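Local coordinates for protein TrwG component of type IV secretion system (Bartonella birtlesii, PDB 4JF8) that probably serves as a VirB8-type inner-membrane component of a type IV secretion system and is represented here by its soluble, NTF2-like domain, at residues E57-D62 with D91-V96; D69-L74 with Q81-I86; K106-Q111 with K136-A141. One frame throughout, in Å; residues are numbered along the deposited sequence. Where two conformers were deposited one is given.

Interaction 1: residues E57-D62 with D91-V96; sequences ETYDYD and DARDKV. With EDO (1,2-ethanediol), chain E.
Tyr59 lies across the start of helix 93-97, against Arg93 and Asp94, in the NTF2-like fold of a VirB8-type, probably periplasmic, domain; it belongs to the connection that leaves helix 42-57 for helix 64-73. The packing has two parts. Tyr59 CD1 meets the aliphatic chain of Arg93, 3.8 Å from its CG, and farther out Tyr59 OH comes within 3.4 Å of Asp94 CA. With CG anti to the backbone N (chi1 -176°), the phenol is carried toward the helix, where it and the Arg93 chain lie alongside each other, pointing in opposite directions. The ring and guanidinium planes stand 85° apart, which excludes a parallel stack. The polar end of Tyr59 is satisfied outside the contact, by the carbonyl oxygen of Ser98, while Ile64 and Tyr87 pack on the residue.

The second kind of interaction is water-mediated. Arg93 NH1 donates to two waters: water 1, 2.9 Å away, in turn donates to Glu57 OE1, and water 2, 2.7 Å away, makes a weak bond to Glu57 O. Glu57 OE1 and Arg93 NH1 are 5.0 Å apart, so their opposite charges meet through solvent and not as a direct salt bridge. Glu57 OE2 bonds to the Tyr169 hydroxyl. On the guanidinium edge, Arg93 NE donates to O1 of an ethanediol, probably from the crystallisation liquor, at 3.2 Å with an N-H...O angle of 163°.

Interaction 2: residues D69-L74 with Q81-I86; sequences DTTALL and QEFYKI
Ala72 and Phe83 mark the closest backbone approach between 69-74 and 81-86, their CA atoms 7.7 Å apart. The segment axes of helices 69-73 and 81-85 run nearly antiparallel, at 157°, and come no nearer than 10.2 Å, a separation wide enough for an aromatic ring to sit between the two backbones.

Phe83 fills that position. Its CG is anti to the backbone N (chi1 169°), which extends the ring toward the facing helix, where the methyl of Thr71 rests on it. Thr71 CG2 lies 3.5 Å from the ring centroid and only 2° off the ring normal, a well-centred CH-pi contact; all six ring carbons are accordingly equidistant from the methyl, and Thr71 CB is 3.8 Å from Phe83 CZ. Thr71 separates its two branches: the methyl takes the ring, whereas OG1 bonds back to the carbonyl oxygen of Asn67, one turn earlier in its own helix. Tyr68 also meets the Phe83 ring, with the planes inclined.

Beside this pair, Tyr84 brings its ring edge to Ala72. Ala72 CB is 3.6 Å from Tyr84 OH and 3.9 Å from Tyr84 CE1, so the small side chain meets the phenol end near the ring plane. The two pairs pack the helices of an antiparallel hairpin, to which Gln80 adds a side-chain bond to Ala72 O, within the helical layer that accompanies the sheet in this VirB8, NTF2-like domain.

Interaction 3: residues K106-Q111 with K136-A141; sequences KVRSIQ and KQHQIA
Arg108 reaches from strand 101-112 to His138 and the Gln139 backbone on strand 137-147, passing over the strand that lies between them. The close part of the contact is confined to its guanidinium. His138 ND1 stands 3.5 Å above one face of that group, displaced toward its rim, and lies 3.6 Å from Arg108 NH1. The two planes are turned 73° apart and the side chains cross at about a right angle, so the imidazole presents its edge to the guanidinium face; this is not a parallel stack. At the guanidinium edge, Arg108 NH2 comes to 3.3 Å from Gln139 O, near the plane of the group; NH2 also makes a weak hydrogen bond to Phe122 O of the intervening strand. The arginine chain bends at chi3 (-87°), which turns its end toward these partners.

Outside this small patch the contact is loose. It buries 122 Å² in all, chiefly on Arg108 and His138, and none of its touching residues is fully buried. Gln139 adds its backbone, but its side chain leads off from Arg108 and bonds through OE1 to Thr124 OG1. The strongest polar partner of Arg108 is Glu174, which forms a salt bridge with NH1 through OE1; the His138 side chain also touches this residue. That negative charge probably offsets the closeness of Arg121, whose NH2 lies near Arg108 NH1.

The reach is explained by the sheet order. Strand 117-128 separates the two strands of the contact, and Arg108 and Ser109 both face its Arg121, a classic beta bulge in the outer strand. Helix 42-57 packs against the same outer strand through Val107 and Ile110, Ile110 also touches Leu158 of the second subunit, and strand 164-173 flanks 137-147 on its other side.

Overall arrangement
Interactions 1 and 2 are neighbours on the helical side of the fold, though 57-62 is largely loop, and they touch directly: Arg93 N lies 2.9 Å from Ile86 O, a probable hydrogen bond, and interaction 2 is nested within the loop closed by interaction 1. Interaction 3 follows them in the chain and joins strands; it lies on the other side of the chain's centre from interaction 2, their centres about 19 Å apart. The chemistry varies with place. Interaction 2, partly buried, rests mainly on a methyl over an aromatic face, interaction 1 pairs a buried tyrosine with a water-bridged arginine, and interaction 3, at the surface, brings an arginine to a histidine edge. Helix 93-97 leads into strand 101-112, connecting interactions 1 and 3.

Interaction 1: residues E57-D62 with D91-V96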
loop_
_atom_site.group_PDB
_atom_site.type_symbol
_atom_site.label_atom_id
_atom_site.label_comp_id
_atom_site.label_asym_id
_atom_site.label_seq_id
_atom_site.Cartn_x
_atom_site.Cartn_y
_atom_site.Cartn_z
ATOM N N GLU A 57 -5.567 -2.987 -11.521
ATOM C CA GLU A 57 -6.690 -3.801 -11.983
ATOM C C GLU A 57 -7.872 -3.805 -11.012
ATOM O O GLU A 57 -9.000 -4.065 -11.405
ATOM C CB GLU A 57 -6.233 -5.246 -12.263
ATOM C CG GLU A 57 -5.188 -5.383 -13.364
ATOM C CD GLU A 57 -5.668 -4.914 -14.723
ATOM O OE1 GLU A 57 -6.889 -4.974 -15.008
ATOM O OE2 GLU A 57 -4.809 -4.487 -15.518
ATOM N N THR A 58 -7.631 -3.539 -9.741
ATOM C CA THR A 58 -8.727 -3.457 -8.769
ATOM C C THR A 58 -9.617 -2.281 -9.060
ATOM O O THR A 58 -9.105 -1.192 -9.357
ATOM C CB THR A 58 -8.178 -3.302 -7.335
ATOM O OG1 THR A 58 -7.482 -4.495 -6.959
ATOM C CG2 THR A 58 -9.289 -3.015 -6.334
ATOM N N TYR A 59 -10.931 -2.486 -9.010
ATOM C CA TYR A 59 -11.855 -1.355 -8.993
ATOM C C TYR A 59 -12.627 -1.418 -7.702
ATOM O O TYR A 59 -13.393 -2.352 -7.474
ATOM C CB TYR A 59 -12.834 -1.327 -10.198
ATOM C CG TYR A 59 -13.658 -0.078 -10.112
ATOM C CD1 TYR A 59 -13.194 1.116 -10.611
ATOM C CD2 TYR A 59 -14.891 -0.082 -9.456
ATOM C CE1 TYR A 59 -13.916 2.276 -10.484
ATOM C CE2 TYR A 59 -15.625 1.083 -9.312
ATOM C CZ TYR A 59 -15.134 2.256 -9.841
ATOM O OH TYR A 59 -15.830 3.447 -9.702
ATOM N N ASP A 60 -12.452 -0.414 -6.853
ATOM C CA ASP A 60 -13.158 -0.387 -5.576
ATOM C C ASP A 60 -13.260 1.069 -5.197
ATOM O O ASP A 60 -12.251 1.696 -4.903
ATOM C CB ASP A 60 -12.395 -1.207 -4.532
ATOM C CG ASP A 60 -13.113 -1.310 -3.200
ATOM O OD1 ASP A 60 -14.043 -0.542 -2.932
ATOM O OD2 ASP A 60 -12.668 -2.196 -2.424
ATOM N N TYR A 61 -14.466 1.610 -5.167
ATOM C CA TYR A 61 -14.709 3.006 -4.840
ATOM C C TYR A 61 -14.076 3.387 -3.506
ATOM O O TYR A 61 -13.631 4.525 -3.324
ATOM C CB TYR A 61 -16.220 3.195 -4.776
ATOM C CG TYR A 61 -16.733 4.604 -4.708
ATOM C CD1 TYR A 61 -16.794 5.386 -5.851
ATOM C CD2 TYR A 61 -17.206 5.136 -3.513
ATOM C CE1 TYR A 61 -17.292 6.672 -5.805
ATOM C CE2 TYR A 61 -17.707 6.422 -3.456
ATOM C CZ TYR A 61 -17.746 7.185 -4.604
ATOM O OH TYR A 61 -18.235 8.471 -4.567
ATOM N N ASP A 62 -14.054 2.436 -2.578
ATOM C CA ASP A 62 -13.482 2.668 -1.245
ATOM C C ASP A 62 -11.986 2.934 -1.279
ATOM O O ASP A 62 -11.472 3.578 -0.352
ATOM C CB ASP A 62 -13.735 1.488 -0.303
ATOM C CG ASP A 62 -15.210 1.271 0.002
ATOM O OD1 ASP A 62 -16.024 2.180 -0.239
ATOM O OD2 ASP A 62 -15.502 0.152 0.448
ATOM N N ASP A 91 -17.263 6.362 -21.319
ATOM C CA ASP A 91 -17.119 5.027 -20.739
ATOM C C ASP A 91 -16.097 4.970 -19.583
ATOM O O ASP A 91 -15.648 3.876 -19.224
ATOM C CB ASP A 91 -16.689 4.023 -21.812
ATOM C CG ASP A 91 -17.651 3.948 -22.990
ATOM O OD1 ASP A 91 -18.784 4.480 -22.909
ATOM O OD2 ASP A 91 -17.250 3.335 -24.005
ATOM N N ALA A 92 -15.724 6.121 -19.022
ATOM C CA ALA A 92 -14.757 6.145 -17.909
ATOM C C ALA A 92 -15.212 5.175 -16.835
ATOM O O ALA A 92 -16.371 5.194 -16.414
ATOM C CB ALA A 92 -14.632 7.519 -17.311
ATOM N N ARG A 93 -14.302 4.331 -16.375
ATOM C CA ARG A 93 -14.681 3.227 -15.482
ATOM C C ARG A 93 -15.314 3.719 -14.177
ATOM O O ARG A 93 -16.294 3.130 -13.702
ATOM C CB ARG A 93 -13.481 2.331 -15.205
ATOM C CG ARG A 93 -13.799 1.119 -14.344
ATOM C CD ARG A 93 -12.633 0.161 -14.230
ATOM N NE ARG A 93 -12.304 -0.438 -15.531
ATOM C CZ ARG A 93 -11.156 -1.038 -15.821
ATOM N NH1 ARG A 93 -10.185 -1.163 -14.941
ATOM N NH2 ARG A 93 -10.990 -1.510 -17.058
ATOM N N ASP A 94 -14.814 4.817 -13.624
ATOM C CA ASP A 94 -15.408 5.376 -12.410
ATOM C C ASP A 94 -16.800 5.934 -12.647
ATOM O O ASP A 94 -17.647 5.861 -11.759
ATOM C CB ASP A 94 -14.497 6.435 -11.763
ATOM C CG ASP A 94 -14.236 7.639 -12.661
ATOM O OD1 ASP A 94 -14.072 7.466 -13.882
ATOM O OD2 ASP A 94 -14.239 8.756 -12.108
ATOM N N LYS A 95 -17.046 6.488 -13.833
ATOM C CA LYS A 95 -18.366 7.033 -14.161
ATOM C C LYS A 95 -19.359 5.891 -14.318
ATOM O O LYS A 95 -20.517 5.969 -13.866
ATOM C CB LYS A 95 -18.297 7.828 -15.472
ATOM N N VAL A 96 -18.923 4.816 -14.957
ATOM C CA VAL A 96 -19.797 3.686 -15.272
ATOM C C VAL A 96 -20.089 2.808 -14.044
ATOM O O VAL A 96 -21.236 2.428 -13.789
ATOM C CB VAL A 96 -19.208 2.834 -16.414
ATOM C CG1 VAL A 96 -20.057 1.599 -16.656
ATOM C CG2 VAL A 96 -19.088 3.674 -17.689
HETATM C C1 EDO E . -16.121 -0.975 -16.806
HETATM O O1 EDO E . -14.968 -0.335 -17.362
HETATM C C2 EDO E . -15.682 -2.331 -16.266
HETATM O O2 EDO E . -15.122 -3.121 -17.321
HETATM O O HOH W 1 -8.066 -2.556 -16.253
HETATM O O HOH W 2 -10.174 -1.367 -12.212
#

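Interaction 2: residues D69-L74 with Q81-I86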
loop_
_atom_site.group_PDB
_atom_site.type_symbol
_atom_site.label_atom_id
_atom_site.label_comp_id
_atom_site.label_asym_id
_atom_site.label_seq_id
_atom_site.Cartn_x
_atom_site.Cartn_y
_atom_site.Cartn_z
ATOM N N ASP A 69 -3.767 6.622 -7.773
ATOM C CA ASP A 69 -2.538 7.374 -7.563
ATOM C C ASP A 69 -1.318 6.479 -7.536
ATOM O O ASP A 69 -0.260 6.855 -8.023
ATOM C CB ASP A 69 -2.626 8.210 -6.284
ATOM C CG ASP A 69 -3.598 9.376 -6.400
ATOM O OD1 ASP A 69 -3.922 9.808 -7.524
ATOM O OD2 ASP A 69 -4.015 9.898 -5.349
ATOM N N THR A 70 -1.438 5.300 -6.931
ATOM C CA THR A 70 -0.313 4.370 -6.893
ATOM C C THR A 70 0.036 3.918 -8.307
ATOM O O THR A 70 1.207 3.900 -8.708
ATOM C CB THR A 70 -0.638 3.153 -6.012
ATOM O OG1 THR A 70 -0.863 3.566 -4.662
ATOM C CG2 THR A 70 0.453 2.132 -6.042
ATOM N N THR A 71 -0.990 3.547 -9.073
ATOM C CA THR A 71 -0.741 3.131 -10.448
ATOM C C THR A 71 -0.019 4.237 -11.233
ATOM O O THR A 71 0.976 3.976 -11.928
ATOM C CB THR A 71 -2.036 2.747 -11.162
ATOM O OG1 THR A 71 -2.671 1.693 -10.445
ATOM C CG2 THR A 71 -1.753 2.261 -12.559
ATOM N N ALA A 72 -0.488 5.466 -11.102
ATOM C CA ALA A 72 0.140 6.575 -11.815
ATOM C C ALA A 72 1.593 6.772 -11.399
ATOM O O ALA A 72 2.478 6.971 -12.233
ATOM C CB ALA A 72 -0.649 7.856 -11.625
ATOM N N LEU A 73 1.835 6.703 -10.088
ATOM C CA LEU A 73 3.195 6.916 -9.577
ATOM C C LEU A 73 4.181 5.908 -10.133
ATOM O O LEU A 73 5.330 6.227 -10.425
ATOM C CB LEU A 73 3.159 6.844 -8.051
ATOM C CG LEU A 73 4.477 7.110 -7.336
ATOM C CD1 LEU A 73 4.928 8.559 -7.483
ATOM C CD2 LEU A 73 4.346 6.677 -5.883
ATOM N N LEU A 74 3.729 4.669 -10.283
ATOM C CA LEU A 74 4.587 3.563 -10.673
ATOM C C LEU A 74 4.673 3.344 -12.166
ATOM O O LEU A 74 5.287 2.361 -12.586
ATOM C CB LEU A 74 4.118 2.283 -9.959
ATOM C CG LEU A 74 4.098 2.285 -8.427
ATOM C CD1 LEU A 74 3.713 0.901 -7.959
ATOM C CD2 LEU A 74 5.450 2.704 -7.855
ATOM N N GLN A 81 -0.363 7.703 -19.561
ATOM C CA GLN A 81 -1.363 8.147 -20.539
ATOM C C GLN A 81 -2.298 7.012 -20.947
ATOM O O GLN A 81 -3.495 7.221 -21.088
ATOM C CB GLN A 81 -0.699 8.781 -21.761
ATOM C CG GLN A 81 -0.026 10.124 -21.457
ATOM C CD GLN A 81 -1.050 11.172 -21.090
ATOM O OE1 GLN A 81 -2.003 11.419 -21.859
ATOM N NE2 GLN A 81 -0.907 11.761 -19.923
ATOM N N GLU A 82 -1.752 5.802 -21.095
ATOM C CA GLU A 82 -2.566 4.622 -21.419
ATOM C C GLU A 82 -3.553 4.319 -20.286
ATOM O O GLU A 82 -4.740 4.102 -20.534
ATOM C CB GLU A 82 -1.662 3.438 -21.694
ATOM C CG GLU A 82 -0.857 3.591 -22.967
ATOM C CD GLU A 82 0.201 2.535 -23.148
ATOM O OE1 GLU A 82 0.474 1.773 -22.205
ATOM O OE2 GLU A 82 0.794 2.483 -24.257
ATOM N N PHE A 83 -3.076 4.353 -19.054
ATOM C CA PHE A 83 -3.890 4.041 -17.882
ATOM C C PHE A 83 -4.988 5.093 -17.680
ATOM O O PHE A 83 -6.145 4.768 -17.417
ATOM C CB PHE A 83 -2.994 3.965 -16.645
ATOM C CG PHE A 83 -3.753 3.914 -15.369
ATOM C CD1 PHE A 83 -4.534 2.814 -15.045
ATOM C CD2 PHE A 83 -3.671 4.966 -14.469
ATOM C CE1 PHE A 83 -5.240 2.789 -13.863
ATOM C CE2 PHE A 83 -4.366 4.936 -13.279
ATOM C CZ PHE A 83 -5.157 3.859 -12.976
ATOM N N TYR A 84 -4.642 6.364 -17.854
ATOM C CA TYR A 84 -5.583 7.448 -17.601
ATOM C C TYR A 84 -6.789 7.329 -18.502
ATOM O O TYR A 84 -7.899 7.710 -18.101
ATOM C CB TYR A 84 -4.943 8.820 -17.817
ATOM C CG TYR A 84 -3.862 9.223 -16.833
ATOM C CD1 TYR A 84 -3.787 8.677 -15.552
ATOM C CD2 TYR A 84 -2.927 10.202 -17.173
ATOM C CE1 TYR A 84 -2.821 9.091 -14.661
ATOM C CE2 TYR A 84 -1.966 10.607 -16.288
ATOM C CZ TYR A 84 -1.902 10.041 -15.032
ATOM O OH TYR A 84 -0.903 10.453 -14.156
ATOM N N LYS A 85 -6.613 6.803 -19.705
ATOM C CA LYS A 85 -7.740 6.698 -20.640
ATOM C C LYS A 85 -8.848 5.793 -20.109
ATOM O O LYS A 85 -10.015 6.000 -20.438
ATOM C CB LYS A 85 -7.270 6.219 -22.010
ATOM C CG LYS A 85 -6.447 7.257 -22.744
ATOM C CD LYS A 85 -6.111 6.815 -24.154
ATOM C CE LYS A 85 -5.083 7.727 -24.801
ATOM N NZ LYS A 85 -5.178 9.174 -24.436
ATOM N N ILE A 86 -8.511 4.823 -19.262
ATOM C CA ILE A 86 -9.532 3.974 -18.633
ATOM C C ILE A 86 -10.535 4.823 -17.842
ATOM O O ILE A 86 -11.698 4.449 -17.704
ATOM C CB ILE A 86 -8.870 2.922 -17.705
ATOM C CG1 ILE A 86 -7.986 1.969 -18.527
ATOM C CG2 ILE A 86 -9.907 2.133 -16.912
ATOM C CD1 ILE A 86 -7.136 1.038 -17.704
#

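Interaction 3: residues K106-Q111 with K136-A141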
loop_
_atom_site.group_PDB
_atom_site.type_symbol
_atom_site.label_atom_id
_atom_site.label_comp_id
_atom_site.label_asym_id
_atom_site.label_seq_id
_atom_site.Cartn_x
_atom_site.Cartn_y
_atom_site.Cartn_z
ATOM N N LYS A 106 -7.307 -11.308 -7.841
ATOM C CA LYS A 106 -6.491 -12.325 -7.153
ATOM C C LYS A 106 -5.294 -12.656 -8.032
ATOM O O LYS A 106 -5.442 -13.186 -9.141
ATOM C CB LYS A 106 -7.282 -13.613 -6.919
ATOM N N VAL A 107 -4.110 -12.314 -7.555
ATOM C CA VAL A 107 -2.861 -12.658 -8.252
ATOM C C VAL A 107 -2.511 -14.099 -7.921
ATOM O O VAL A 107 -2.437 -14.473 -6.760
ATOM C CB VAL A 107 -1.719 -11.699 -7.872
ATOM C CG1 VAL A 107 -0.406 -12.188 -8.463
ATOM C CG2 VAL A 107 -2.009 -10.279 -8.345
ATOM N N ARG A 108 -2.290 -14.901 -8.959
ATOM C CA ARG A 108 -1.980 -16.333 -8.795
ATOM C C ARG A 108 -0.501 -16.632 -8.903
ATOM O O ARG A 108 -0.012 -17.520 -8.224
ATOM C CB ARG A 108 -2.764 -17.181 -9.797
ATOM C CG ARG A 108 -4.274 -17.011 -9.762
ATOM C CD ARG A 108 -4.951 -17.683 -10.970
ATOM N NE ARG A 108 -5.026 -16.800 -12.142
ATOM C CZ ARG A 108 -5.172 -17.200 -13.414
ATOM N NH1 ARG A 108 -5.241 -18.495 -13.707
ATOM N NH2 ARG A 108 -5.217 -16.298 -14.416
ATOM N N SER A 109 0.212 -15.923 -9.768
ATOM C CA SER A 109 1.671 -16.128 -9.926
ATOM C C SER A 109 2.276 -14.929 -10.599
ATOM O O SER A 109 1.608 -14.211 -11.352
ATOM C CB SER A 109 1.976 -17.416 -10.699
ATOM O OG SER A 109 1.473 -17.352 -12.008
ATOM N N ILE A 110 3.564 -14.729 -10.342
ATOM C CA ILE A 110 4.347 -13.631 -10.912
ATOM C C ILE A 110 5.672 -14.216 -11.338
ATOM O O ILE A 110 6.400 -14.783 -10.499
ATOM C CB ILE A 110 4.614 -12.509 -9.869
ATOM C CG1 ILE A 110 3.293 -11.953 -9.347
ATOM C CG2 ILE A 110 5.469 -11.413 -10.493
ATOM C CD1 ILE A 110 3.451 -10.950 -8.219
ATOM N N GLN A 111 5.981 -14.109 -12.625
ATOM C CA GLN A 111 7.212 -14.688 -13.169
ATOM C C GLN A 111 8.070 -13.624 -13.854
ATOM O O GLN A 111 7.888 -13.339 -15.042
ATOM C CB GLN A 111 6.897 -15.818 -14.151
ATOM C CG GLN A 111 6.167 -17.004 -13.533
ATOM C CD GLN A 111 6.845 -17.574 -12.290
ATOM O OE1 GLN A 111 8.063 -17.464 -12.106
ATOM N NE2 GLN A 111 6.046 -18.198 -11.422
ATOM N N LYS A 136 -15.715 -15.120 -13.513
ATOM C CA LYS A 136 -14.310 -14.934 -13.233
ATOM C C LYS A 136 -13.500 -14.877 -14.542
ATOM O O LYS A 136 -13.640 -15.766 -15.407
ATOM C CB LYS A 136 -13.798 -16.039 -12.324
ATOM N N GLN A 137 -12.652 -13.861 -14.689
ATOM C CA GLN A 137 -11.827 -13.671 -15.882
ATOM C C GLN A 137 -10.409 -14.079 -15.544
ATOM O O GLN A 137 -9.830 -13.540 -14.626
ATOM C CB GLN A 137 -11.818 -12.211 -16.312
ATOM C CG GLN A 137 -13.190 -11.604 -16.540
ATOM C CD GLN A 137 -13.890 -12.256 -17.691
ATOM O OE1 GLN A 137 -13.377 -12.270 -18.813
ATOM N NE2 GLN A 137 -15.060 -12.829 -17.430
ATOM N N HIS A 138 -9.843 -15.020 -16.287
ATOM C CA HIS A 138 -8.450 -15.454 -16.106
ATOM C C HIS A 138 -7.585 -14.698 -17.080
ATOM O O HIS A 138 -7.710 -14.859 -18.290
ATOM C CB HIS A 138 -8.358 -16.962 -16.324
ATOM C CG HIS A 138 -9.221 -17.737 -15.384
ATOM N ND1 HIS A 138 -8.754 -18.242 -14.190
ATOM C CD2 HIS A 138 -10.535 -18.054 -15.441
ATOM C CE1 HIS A 138 -9.746 -18.847 -13.556
ATOM N NE2 HIS A 138 -10.837 -18.728 -14.285
ATOM N N GLN A 139 -6.706 -13.861 -16.538
ATOM C CA GLN A 139 -5.925 -12.917 -17.318
ATOM C C GLN A 139 -4.428 -13.104 -17.081
ATOM O O GLN A 139 -4.013 -13.707 -16.088
ATOM C CB GLN A 139 -6.310 -11.485 -16.939
ATOM C CG GLN A 139 -7.770 -11.147 -17.212
ATOM C CD GLN A 139 -8.102 -9.688 -16.952
ATOM O OE1 GLN A 139 -8.969 -9.366 -16.143
ATOM N NE2 GLN A 139 -7.400 -8.798 -17.631
ATOM N N ILE A 140 -3.643 -12.593 -18.018
ATOM C CA ILE A 140 -2.177 -12.520 -17.912
ATOM C C ILE A 140 -1.768 -11.100 -18.218
ATOM O O ILE A 140 -2.111 -10.570 -19.287
ATOM C CB ILE A 140 -1.431 -13.392 -18.952
ATOM C CG1 ILE A 140 -1.917 -14.830 -18.877
ATOM C CG2 ILE A 140 0.077 -13.343 -18.723
ATOM C CD1 ILE A 140 -1.471 -15.517 -17.616
ATOM N N ALA A 141 -1.040 -10.465 -17.293
ATOM C CA ALA A 141 -0.386 -9.190 -17.585
ATOM C C ALA A 141 1.026 -9.454 -18.057
ATOM O O ALA A 141 1.746 -10.246 -17.441
ATOM C CB ALA A 141 -0.338 -8.285 -16.371
#